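Local coordinates for oxidoreductase, Gfo/Idh/MocA family (Vibrio cholerae, PDB 1XEA), which is a putative oxidoreductase of the Gfo/Idh/MocA family that probably uses a dinucleotide cofactor of the NAD(P) type, its substrate not being established, at residues A143-P157 against N216-Y230. Numbering follows the deposited sequence.
Sequences ALRSLRWEKHRHALP and NRQFGITTEHVTASY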
ATOM      1  N   ALA A 143      -6.901 -27.628   2.887  1.00 36.35           N
ATOM      2  CA  ALA A 143      -5.483 -27.550   2.590  1.00 35.53           C
ATOM      3  C   ALA A 143      -4.783 -26.472   3.411  1.00 34.99           C
ATOM      4  O   ALA A 143      -3.570 -26.290   3.301  1.00 34.34           O
ATOM      5  CB  ALA A 143      -5.283 -27.292   1.104  1.00 33.77           C
ATOM      6  N   LEU A 144      -5.545 -25.757   4.232  1.00 34.14           N
ATOM      7  CA  LEU A 144      -4.984 -24.687   5.057  1.00 34.53           C
ATOM      8  C   LEU A 144      -3.826 -25.137   5.937  1.00 35.12           C
ATOM      9  O   LEU A 144      -3.993 -26.004   6.790  1.00 35.87           O
ATOM     10  CB  LEU A 144      -6.070 -24.074   5.948  1.00 33.19           C
ATOM     11  CG  LEU A 144      -6.942 -22.981   5.337  1.00 34.43           C
ATOM     12  CD1 LEU A 144      -7.970 -22.503   6.363  1.00 32.39           C
ATOM     13  CD2 LEU A 144      -6.066 -21.827   4.888  1.00 32.63           C
ATOM     14  N   ARG A 145      -2.653 -24.549   5.731  1.00 35.53           N
ATOM     15  CA  ARG A 145      -1.502 -24.896   6.551  1.00 37.08           C
ATOM     16  C   ARG A 145      -1.466 -23.976   7.763  1.00 35.06           C
ATOM     17  O   ARG A 145      -0.769 -24.241   8.739  1.00 35.99           O
ATOM     18  CB  ARG A 145      -0.200 -24.775   5.756  1.00 39.04           C
ATOM     19  CG  ARG A 145      -0.090 -25.768   4.619  1.00 43.68           C
ATOM     20  CD  ARG A 145      -0.090 -27.196   5.138  1.00 47.46           C
ATOM     21  NE  ARG A 145      -0.408 -28.167   4.088  1.00 51.01           N
ATOM     22  CZ  ARG A 145      -1.494 -28.939   4.083  1.00 52.66           C
ATOM     23  NH1 ARG A 145      -2.371 -28.852   5.079  1.00 52.27           N
ATOM     24  NH2 ARG A 145      -1.701 -29.796   3.084  1.00 51.69           N
ATOM     25  N   SER A 146      -2.230 -22.893   7.691  1.00 34.73           N
ATOM     26  CA  SER A 146      -2.315 -21.937   8.787  1.00 35.27           C
ATOM     27  C   SER A 146      -3.372 -20.874   8.475  1.00 33.61           C
ATOM     28  O   SER A 146      -3.668 -20.592   7.312  1.00 33.22           O
ATOM     29  CB  SER A 146      -0.943 -21.287   9.043  1.00 36.51           C
ATOM     30  OG  SER A 146      -0.828 -20.016   8.422  1.00 41.69           O
ATOM     31  N   LEU A 147      -3.954 -20.313   9.525  1.00 31.36           N
ATOM     32  CA  LEU A 147      -4.965 -19.277   9.394  1.00 31.20           C
ATOM     33  C   LEU A 147      -4.894 -18.417  10.655  1.00 33.43           C
ATOM     34  O   LEU A 147      -5.080 -18.917  11.764  1.00 34.52           O
ATOM     35  CB  LEU A 147      -6.364 -19.891   9.253  1.00 27.28           C
ATOM     36  CG  LEU A 147      -7.545 -18.905   9.251  1.00 24.80           C
ATOM     37  CD1 LEU A 147      -7.499 -18.055   7.998  1.00 24.17           C
ATOM     38  CD2 LEU A 147      -8.859 -19.650   9.351  1.00 21.53           C
ATOM     39  N   ARG A 148      -4.610 -17.129  10.483  1.00 34.82           N
ATOM     40  CA  ARG A 148      -4.497 -16.212  11.607  1.00 34.96           C
ATOM     41  C   ARG A 148      -5.503 -15.088  11.490  1.00 36.45           C
ATOM     42  O   ARG A 148      -5.522 -14.343  10.508  1.00 38.67           O
ATOM     43  CB  ARG A 148      -3.087 -15.622  11.669  1.00 34.61           C
ATOM     44  CG  ARG A 148      -2.896 -14.568  12.748  1.00 35.63           C
ATOM     45  CD  ARG A 148      -1.436 -14.167  12.862  1.00 36.17           C
ATOM     46  NE  ARG A 148      -0.965 -13.422  11.706  1.00 38.93           N
ATOM     47  CZ  ARG A 148       0.290 -13.437  11.265  1.00 41.45           C
ATOM     48  NH1 ARG A 148       1.213 -14.170  11.884  1.00 40.38           N
ATOM     49  NH2 ARG A 148       0.620 -12.710  10.200  1.00 42.66           N
ATOM     50  N   TRP A 149      -6.339 -14.954  12.507  1.00 37.14           N
ATOM     51  CA  TRP A 149      -7.337 -13.907  12.505  1.00 35.68           C
ATOM     52  C   TRP A 149      -6.973 -12.885  13.590  1.00 36.06           C
ATOM     53  O   TRP A 149      -6.968 -13.209  14.770  1.00 35.84           O
ATOM     54  CB  TRP A 149      -8.708 -14.534  12.773  1.00 32.88           C
ATOM     55  CG  TRP A 149      -9.838 -13.719  12.239  1.00 31.15           C
ATOM     56  CD1 TRP A 149     -10.208 -12.465  12.644  1.00 29.62           C
ATOM     57  CD2 TRP A 149     -10.713 -14.070  11.172  1.00 28.87           C
ATOM     58  NE1 TRP A 149     -11.254 -12.016  11.895  1.00 27.46           N
ATOM     59  CE2 TRP A 149     -11.589 -12.982  10.981  1.00 27.97           C
ATOM     60  CE3 TRP A 149     -10.847 -15.200  10.352  1.00 27.28           C
ATOM     61  CZ2 TRP A 149     -12.585 -12.987  10.003  1.00 27.15           C
ATOM     62  CZ3 TRP A 149     -11.836 -15.201   9.385  1.00 24.47           C
ATOM     63  CH2 TRP A 149     -12.692 -14.102   9.221  1.00 26.61           C
ATOM     64  N   GLU A 150      -6.638 -11.666  13.182  1.00 37.84           N
ATOM     65  CA  GLU A 150      -6.293 -10.597  14.112  1.00 38.76           C
ATOM     66  C   GLU A 150      -7.416  -9.553  14.118  1.00 38.22           C
ATOM     67  O   GLU A 150      -7.902  -9.140  13.063  1.00 38.14           O
ATOM     68  CB  GLU A 150      -4.990  -9.915  13.681  1.00 40.57           C
ATOM     69  CG  GLU A 150      -3.770 -10.827  13.649  1.00 45.16           C
ATOM     70  CD  GLU A 150      -2.487 -10.107  13.237  1.00 46.84           C
ATOM     71  OE1 GLU A 150      -2.100  -9.130  13.917  1.00 47.65           O
ATOM     72  OE2 GLU A 150      -1.867 -10.525  12.231  1.00 47.70           O
ATOM     73  N   LYS A 151      -7.830  -9.136  15.305  1.00 37.05           N
ATOM     74  CA  LYS A 151      -8.863  -8.121  15.427  1.00 37.89           C
ATOM     75  C   LYS A 151      -8.437  -7.275  16.604  1.00 37.74           C
ATOM     76  O   LYS A 151      -8.591  -7.685  17.755  1.00 38.21           O
ATOM     77  CB  LYS A 151     -10.222  -8.750  15.703  1.00 38.89           C
ATOM     78  CG  LYS A 151     -11.373  -7.768  15.582  1.00 41.42           C
ATOM     79  CD  LYS A 151     -12.703  -8.432  15.907  1.00 43.90           C
ATOM     80  CE  LYS A 151     -13.861  -7.507  15.583  1.00 46.10           C
ATOM     81  NZ  LYS A 151     -13.748  -6.211  16.305  1.00 50.09           N
ATOM     82  N   HIS A 152      -7.898  -6.097  16.315  1.00 37.77           N
ATOM     83  CA  HIS A 152      -7.407  -5.224  17.368  1.00 37.47           C
ATOM     84  C   HIS A 152      -8.228  -3.949  17.517  1.00 37.90           C
ATOM     85  O   HIS A 152      -8.931  -3.540  16.595  1.00 38.54           O
ATOM     86  CB  HIS A 152      -5.934  -4.863  17.109  1.00 36.10           C
ATOM     87  CG  HIS A 152      -5.058  -6.040  16.781  1.00 35.54           C
ATOM     88  ND1 HIS A 152      -5.259  -7.298  17.308  1.00 36.59           N
ATOM     89  CD2 HIS A 152      -3.954  -6.136  16.001  1.00 34.35           C
ATOM     90  CE1 HIS A 152      -4.321  -8.117  16.865  1.00 34.79           C
ATOM     91  NE2 HIS A 152      -3.516  -7.436  16.071  1.00 33.80           N
ATOM     92  N   ARG A 153      -8.144  -3.345  18.700  1.00 38.29           N
ATOM     93  CA  ARG A 153      -8.835  -2.095  19.028  1.00 38.35           C
ATOM     94  C   ARG A 153      -7.804  -1.159  19.644  1.00 38.69           C
ATOM     95  O   ARG A 153      -6.794  -1.600  20.197  1.00 37.14           O
ATOM     96  CB  ARG A 153      -9.940  -2.310  20.074  1.00 39.58           C
ATOM     97  CG  ARG A 153     -11.203  -2.985  19.592  1.00 40.45           C
ATOM     98  CD  ARG A 153     -12.390  -2.025  19.577  1.00 43.05           C
ATOM     99  NE  ARG A 153     -13.468  -2.510  18.706  1.00 43.50           N
ATOM    100  CZ  ARG A 153     -14.131  -3.649  18.890  1.00 42.43           C
ATOM    101  NH1 ARG A 153     -13.837  -4.427  19.924  1.00 42.61           N
ATOM    102  NH2 ARG A 153     -15.072  -4.020  18.030  1.00 42.80           N
ATOM    103  N   HIS A 154      -8.071   0.135  19.551  1.00 40.35           N
ATOM    104  CA  HIS A 154      -7.190   1.136  20.126  1.00 40.41           C
ATOM    105  C   HIS A 154      -7.735   1.575  21.483  1.00 40.60           C
ATOM    106  O   HIS A 154      -8.889   1.988  21.590  1.00 39.47           O
ATOM    107  CB  HIS A 154      -7.101   2.352  19.213  1.00 40.83           C
ATOM    108  CG  HIS A 154      -6.448   3.537  19.853  1.00 43.08           C
ATOM    109  ND1 HIS A 154      -5.183   3.485  20.398  1.00 43.71           N
ATOM    110  CD2 HIS A 154      -6.873   4.813  20.008  1.00 43.33           C
ATOM    111  CE1 HIS A 154      -4.854   4.681  20.856  1.00 43.69           C
ATOM    112  NE2 HIS A 154      -5.861   5.505  20.631  1.00 43.79           N
ATOM    113  N   ALA A 155      -6.896   1.475  22.509  1.00 40.92           N
ATOM    114  CA  ALA A 155      -7.256   1.877  23.864  1.00 41.59           C
ATOM    115  C   ALA A 155      -8.674   1.478  24.292  1.00 42.18           C
ATOM    116  O   ALA A 155      -9.524   2.338  24.522  1.00 43.61           O
ATOM    117  CB  ALA A 155      -7.082   3.381  23.995  1.00 39.88           C
ATOM    118  N   LEU A 156      -8.927   0.179  24.411  1.00 41.29           N
ATOM    119  CA  LEU A 156     -10.243  -0.283  24.815  1.00 41.50           C
ATOM    120  C   LEU A 156     -10.181  -1.601  25.574  1.00 42.45           C
ATOM    121  O   LEU A 156     -10.765  -2.605  25.158  1.00 42.59           O
ATOM    122  CB  LEU A 156     -11.146  -0.442  23.595  1.00 42.11           C
ATOM    123  CG  LEU A 156     -12.654  -0.520  23.864  1.00 41.36           C
ATOM    124  CD1 LEU A 156     -13.164   0.857  24.271  1.00 39.49           C
ATOM    125  CD2 LEU A 156     -13.372  -0.981  22.611  1.00 41.83           C
ATOM    126  N   PRO A 157      -9.460  -1.617  26.700  1.00 43.12           N
ATOM    127  CA  PRO A 157      -9.346  -2.835  27.500  1.00 43.67           C
ATOM    128  C   PRO A 157     -10.679  -3.079  28.191  1.00 45.47           C
ATOM    129  O   PRO A 157     -11.552  -2.213  28.151  1.00 45.82           O
ATOM    130  CB  PRO A 157      -8.221  -2.498  28.467  1.00 43.74           C
ATOM    131  CG  PRO A 157      -8.407  -1.032  28.684  1.00 43.55           C
ATOM    132  CD  PRO A 157      -8.691  -0.511  27.299  1.00 42.67           C
ATOM    133  N   ASN A 216      -5.774  -7.611  20.322  1.00 36.38           N
ATOM    134  CA  ASN A 216      -5.066  -6.679  21.179  1.00 34.65           C
ATOM    135  C   ASN A 216      -5.918  -5.430  21.233  1.00 36.13           C
ATOM    136  O   ASN A 216      -5.849  -4.581  20.342  1.00 36.61           O
ATOM    137  CB  ASN A 216      -3.697  -6.345  20.599  1.00 33.69           C
ATOM    138  CG  ASN A 216      -2.858  -5.535  21.546  1.00 33.96           C
ATOM    139  OD1 ASN A 216      -3.377  -4.743  22.326  1.00 35.87           O
ATOM    140  ND2 ASN A 216      -1.551  -5.721  21.485  1.00 34.07           N
ATOM    141  N   ARG A 217      -6.736  -5.326  22.274  1.00 38.14           N
ATOM    142  CA  ARG A 217      -7.609  -4.174  22.408  1.00 39.16           C
ATOM    143  C   ARG A 217      -6.920  -2.951  22.976  1.00 40.46           C
ATOM    144  O   ARG A 217      -7.565  -2.007  23.429  1.00 41.87           O
ATOM    145  CB  ARG A 217      -8.846  -4.553  23.212  1.00 38.11           C
ATOM    146  CG  ARG A 217      -9.744  -5.443  22.401  1.00 37.42           C
ATOM    147  CD  ARG A 217     -10.945  -5.862  23.157  1.00 38.92           C
ATOM    148  NE  ARG A 217     -11.731  -4.731  23.597  1.00 40.52           N
ATOM    149  CZ  ARG A 217     -12.945  -4.852  24.111  1.00 40.23           C
ATOM    150  NH1 ARG A 217     -13.492  -6.054  24.242  1.00 40.08           N
ATOM    151  NH2 ARG A 217     -13.611  -3.773  24.482  1.00 43.63           N
ATOM    152  N   GLN A 218      -5.595  -2.983  22.943  1.00 42.49           N
ATOM    153  CA  GLN A 218      -4.771  -1.866  23.386  1.00 44.00           C
ATOM    154  C   GLN A 218      -3.726  -1.716  22.296  1.00 43.14           C
ATOM    155  O   GLN A 218      -2.545  -1.523  22.577  1.00 44.38           O
ATOM    156  CB  GLN A 218      -4.076  -2.165  24.714  1.00 47.03           C
ATOM    157  CG  GLN A 218      -4.942  -1.994  25.954  1.00 49.50           C
ATOM    158  CD  GLN A 218      -4.143  -1.421  27.123  1.00 50.25           C
ATOM    159  OE1 GLN A 218      -3.051  -1.912  27.436  1.00 49.57           O
ATOM    160  NE2 GLN A 218      -4.683  -0.385  27.773  1.00 46.58           N
ATOM    161  N   PHE A 219      -4.175  -1.823  21.049  1.00 41.36           N
ATOM    162  CA  PHE A 219      -3.305  -1.726  19.879  1.00 40.77           C
ATOM    163  C   PHE A 219      -3.200  -0.262  19.433  1.00 39.01           C
ATOM    164  O   PHE A 219      -4.022   0.572  19.812  1.00 40.00           O
ATOM    165  CB  PHE A 219      -3.895  -2.586  18.751  1.00 39.41           C
ATOM    166  CG  PHE A 219      -2.907  -2.986  17.687  1.00 36.87           C
ATOM    167  CD1 PHE A 219      -1.795  -3.763  18.002  1.00 36.18           C
ATOM    168  CD2 PHE A 219      -3.121  -2.634  16.359  1.00 33.80           C
ATOM    169  CE1 PHE A 219      -0.922  -4.199  17.010  1.00 34.76           C
ATOM    170  CE2 PHE A 219      -2.253  -3.065  15.361  1.00 33.86           C
ATOM    171  CZ  PHE A 219      -1.147  -3.848  15.688  1.00 34.20           C
ATOM    172  N   GLY A 220      -2.194   0.039  18.622  1.00 36.97           N
ATOM    173  CA  GLY A 220      -2.016   1.400  18.150  1.00 36.51           C
ATOM    174  C   GLY A 220      -3.144   1.899  17.261  1.00 36.24           C
ATOM    175  O   GLY A 220      -3.305   3.106  17.054  1.00 37.61           O
ATOM    176  N   ILE A 221      -3.941   0.972  16.737  1.00 34.74           N
ATOM    177  CA  ILE A 221      -5.055   1.326  15.855  1.00 32.22           C
ATOM    178  C   ILE A 221      -6.093   0.204  15.825  1.00 30.67           C
ATOM    179  O   ILE A 221      -5.798  -0.939  16.171  1.00 31.06           O
ATOM    180  CB  ILE A 221      -4.547   1.599  14.407  1.00 31.68           C
ATOM    181  CG1 ILE A 221      -5.593   2.375  13.600  1.00 30.41           C
ATOM    182  CG2 ILE A 221      -4.268   0.295  13.695  1.00 30.97           C
ATOM    183  CD1 ILE A 221      -5.042   2.935  12.303  1.00 27.93           C
ATOM    184  N   THR A 222      -7.311   0.538  15.429  1.00 28.96           N
ATOM    185  CA  THR A 222      -8.360  -0.455  15.347  1.00 28.57           C
ATOM    186  C   THR A 222      -8.378  -1.002  13.915  1.00 27.90           C
ATOM    187  O   THR A 222      -8.603  -0.247  12.968  1.00 26.76           O
ATOM    188  CB  THR A 222      -9.724   0.181  15.708  1.00 29.30           C
ATOM    189  OG1 THR A 222      -9.695   0.639  17.068  1.00 31.23           O
ATOM    190  CG2 THR A 222     -10.850  -0.824  15.546  1.00 27.67           C
ATOM    191  N   THR A 223      -8.086  -2.294  13.755  1.00 27.47           N
ATOM    192  CA  THR A 223      -8.085  -2.952  12.439  1.00 30.87           C
ATOM    193  C   THR A 223      -8.273  -4.435  12.607  1.00 30.72           C
ATOM    194  O   THR A 223      -8.203  -4.964  13.712  1.00 31.82           O
ATOM    195  CB  THR A 223      -6.760  -2.807  11.649  1.00 32.44           C
ATOM    196  OG1 THR A 223      -5.677  -3.320  12.437  1.00 36.56           O
ATOM    197  CG2 THR A 223      -6.493  -1.367  11.275  1.00 38.16           C
ATOM    198  N   GLU A 224      -8.475  -5.114  11.492  1.00 30.54           N
ATOM    199  CA  GLU A 224      -8.690  -6.542  11.538  1.00 30.48           C
ATOM    200  C   GLU A 224      -7.998  -7.157  10.335  1.00 30.63           C
ATOM    201  O   GLU A 224      -8.324  -6.847   9.198  1.00 31.37           O
ATOM    202  CB  GLU A 224     -10.188  -6.792  11.512  1.00 30.23           C
ATOM    203  CG  GLU A 224     -10.608  -8.176  11.913  1.00 32.49           C
ATOM    204  CD  GLU A 224     -12.105  -8.278  12.042  1.00 33.77           C
ATOM    205  OE1 GLU A 224     -12.615  -9.416  12.130  1.00 34.76           O
ATOM    206  OE2 GLU A 224     -12.771  -7.216  12.056  1.00 32.79           O
ATOM    207  N   HIS A 225      -7.035  -8.027  10.598  1.00 31.66           N
ATOM    208  CA  HIS A 225      -6.273  -8.651   9.535  1.00 33.26           C
ATOM    209  C   HIS A 225      -6.415 -10.153   9.523  1.00 33.45           C
ATOM    210  O   HIS A 225      -6.280 -10.798  10.559  1.00 36.32           O
ATOM    211  CB  HIS A 225      -4.798  -8.312   9.696  1.00 34.26           C
ATOM    212  CG  HIS A 225      -4.503  -6.850   9.619  1.00 37.73           C
ATOM    213  ND1 HIS A 225      -3.285  -6.322   9.985  1.00 39.70           N
ATOM    214  CD2 HIS A 225      -5.257  -5.807   9.196  1.00 39.24           C
ATOM    215  CE1 HIS A 225      -3.298  -5.015   9.788  1.00 40.52           C
ATOM    216  NE2 HIS A 225      -4.483  -4.677   9.310  1.00 40.68           N
ATOM    217  N   VAL A 226      -6.685 -10.717   8.355  1.00 32.03           N
ATOM    218  CA  VAL A 226      -6.795 -12.162   8.248  1.00 30.66           C
ATOM    219  C   VAL A 226      -5.677 -12.650   7.324  1.00 31.12           C
ATOM    220  O   VAL A 226      -5.473 -12.114   6.233  1.00 32.19           O
ATOM    221  CB  VAL A 226      -8.155 -12.573   7.699  1.00 28.37           C
ATOM    222  CG1 VAL A 226      -8.273 -14.083   7.702  1.00 26.51           C
ATOM    223  CG2 VAL A 226      -9.240 -11.941   8.524  1.00 27.37           C
ATOM    224  N   THR A 227      -4.945 -13.652   7.790  1.00 30.29           N
ATOM    225  CA  THR A 227      -3.841 -14.221   7.043  1.00 30.73           C
ATOM    226  C   THR A 227      -4.063 -15.704   6.917  1.00 31.90           C
ATOM    227  O   THR A 227      -4.257 -16.393   7.919  1.00 32.48           O
ATOM    228  CB  THR A 227      -2.508 -14.045   7.768  1.00 30.35           C
ATOM    229  OG1 THR A 227      -2.215 -12.654   7.911  1.00 33.32           O
ATOM    230  CG2 THR A 227      -1.401 -14.721   6.999  1.00 28.76           C
ATOM    231  N   ALA A 228      -4.033 -16.203   5.689  1.00 31.55           N
ATOM    232  CA  ALA A 228      -4.229 -17.626   5.457  1.00 31.14           C
ATOM    233  C   ALA A 228      -3.079 -18.178   4.638  1.00 32.06           C
ATOM    234  O   ALA A 228      -2.578 -17.513   3.739  1.00 34.23           O
ATOM    235  CB  ALA A 228      -5.541 -17.844   4.724  1.00 30.42           C
ATOM    236  N   SER A 229      -2.640 -19.389   4.932  1.00 32.83           N
ATOM    237  CA  SER A 229      -1.567 -19.920   4.121  1.00 33.94           C
ATOM    238  C   SER A 229      -1.780 -21.378   3.762  1.00 33.84           C
ATOM    239  O   SER A 229      -2.337 -22.159   4.534  1.00 33.88           O
ATOM    240  CB  SER A 229      -0.223 -19.740   4.821  1.00 34.24           C
ATOM    241  OG  SER A 229       0.000 -20.771   5.755  1.00 39.38           O
ATOM    242  N   TYR A 230      -1.339 -21.723   2.562  1.00 34.01           N
ATOM    243  CA  TYR A 230      -1.432 -23.072   2.042  1.00 33.33           C
ATOM    244  C   TYR A 230      -0.022 -23.400   1.608  1.00 34.09           C
ATOM    245  O   TYR A 230       0.927 -22.733   2.021  1.00 36.26           O
ATOM    246  CB  TYR A 230      -2.356 -23.107   0.833  1.00 32.22           C
ATOM    247  CG  TYR A 230      -3.767 -22.661   1.121  1.00 31.60           C
ATOM    248  CD1 TYR A 230      -4.090 -21.307   1.218  1.00 31.62           C
ATOM    249  CD2 TYR A 230      -4.785 -23.597   1.293  1.00 30.97           C
ATOM    250  CE1 TYR A 230      -5.396 -20.904   1.474  1.00 33.12           C
ATOM    251  CE2 TYR A 230      -6.090 -23.200   1.551  1.00 32.27           C
ATOM    252  CZ  TYR A 230      -6.389 -21.859   1.638  1.00 31.78           C
ATOM    253  OH  TYR A 230      -7.685 -21.474   1.876  1.00 33.70           O
TER
HETATM  254  O   HOH W   1      -3.611 -11.707  10.390  1.00 21.93           O
HETATM  255  O   HOH W   2      -1.137  -6.795  12.264  1.00 34.34           O
HETATM  256  O   HOH W   3     -10.998   2.172  19.494  1.00 44.47           O
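The indole of Trp149 has Val226 over one face, with CG2 3.7 Å from the centre of the six-membered ring, a CH-pi contact. At its edge, in the ring plane, NE1 gives an almost straight hydrogen bond (178°) to Glu224 OE1, 2.9 Å away, on the lone pair turned from the other oxygen; the same OE1 also takes a salt bridge from Arg123. Trp149 CG stands anti to the backbone N (chi1 -156°), which leans the ring across the strand direction, over the neighbouring strand 223-230 and against helix 160-175. The Phe219 ring takes the edge of His152 over its face, CD2 leading, with planes at 53° and centroids 4.3 Å apart. Asn216 CB lies on one face of that imidazole, toward its rim, while NE2 reaches Glu150 OE1. On Tyr230, Leu144 CD2 sits over one face and Ala143 CB at the edge; the hydroxyl bonds to Glu135. Strands 146-152 and 223-230 run antiparallel inside the large mixed sheet of the C-terminal domain, the sheet that follows the Rossmann fold in this family. Leu147, Trp149 and Lys151 share one face with Glu224, Val226 and Ala228. The other, polar face carries Arg148, Glu150 and Thr227 toward a second subunit, whose Arg148 forms a salt bridge with Glu150 OE2. Within the chain, Arg148 NE pairs with the same OE2 at 3.1 Å. At one end Arg145 N and Ser146 N both bond to Ser229 O, a classic beta bulge. There Ser146 OG and Ser229 OG share a 2.9 Å hydrogen bond. Past the other end, His154 ND1 donates to Phe219 O at 3.2 Å, in the planes of both ring and carbonyl.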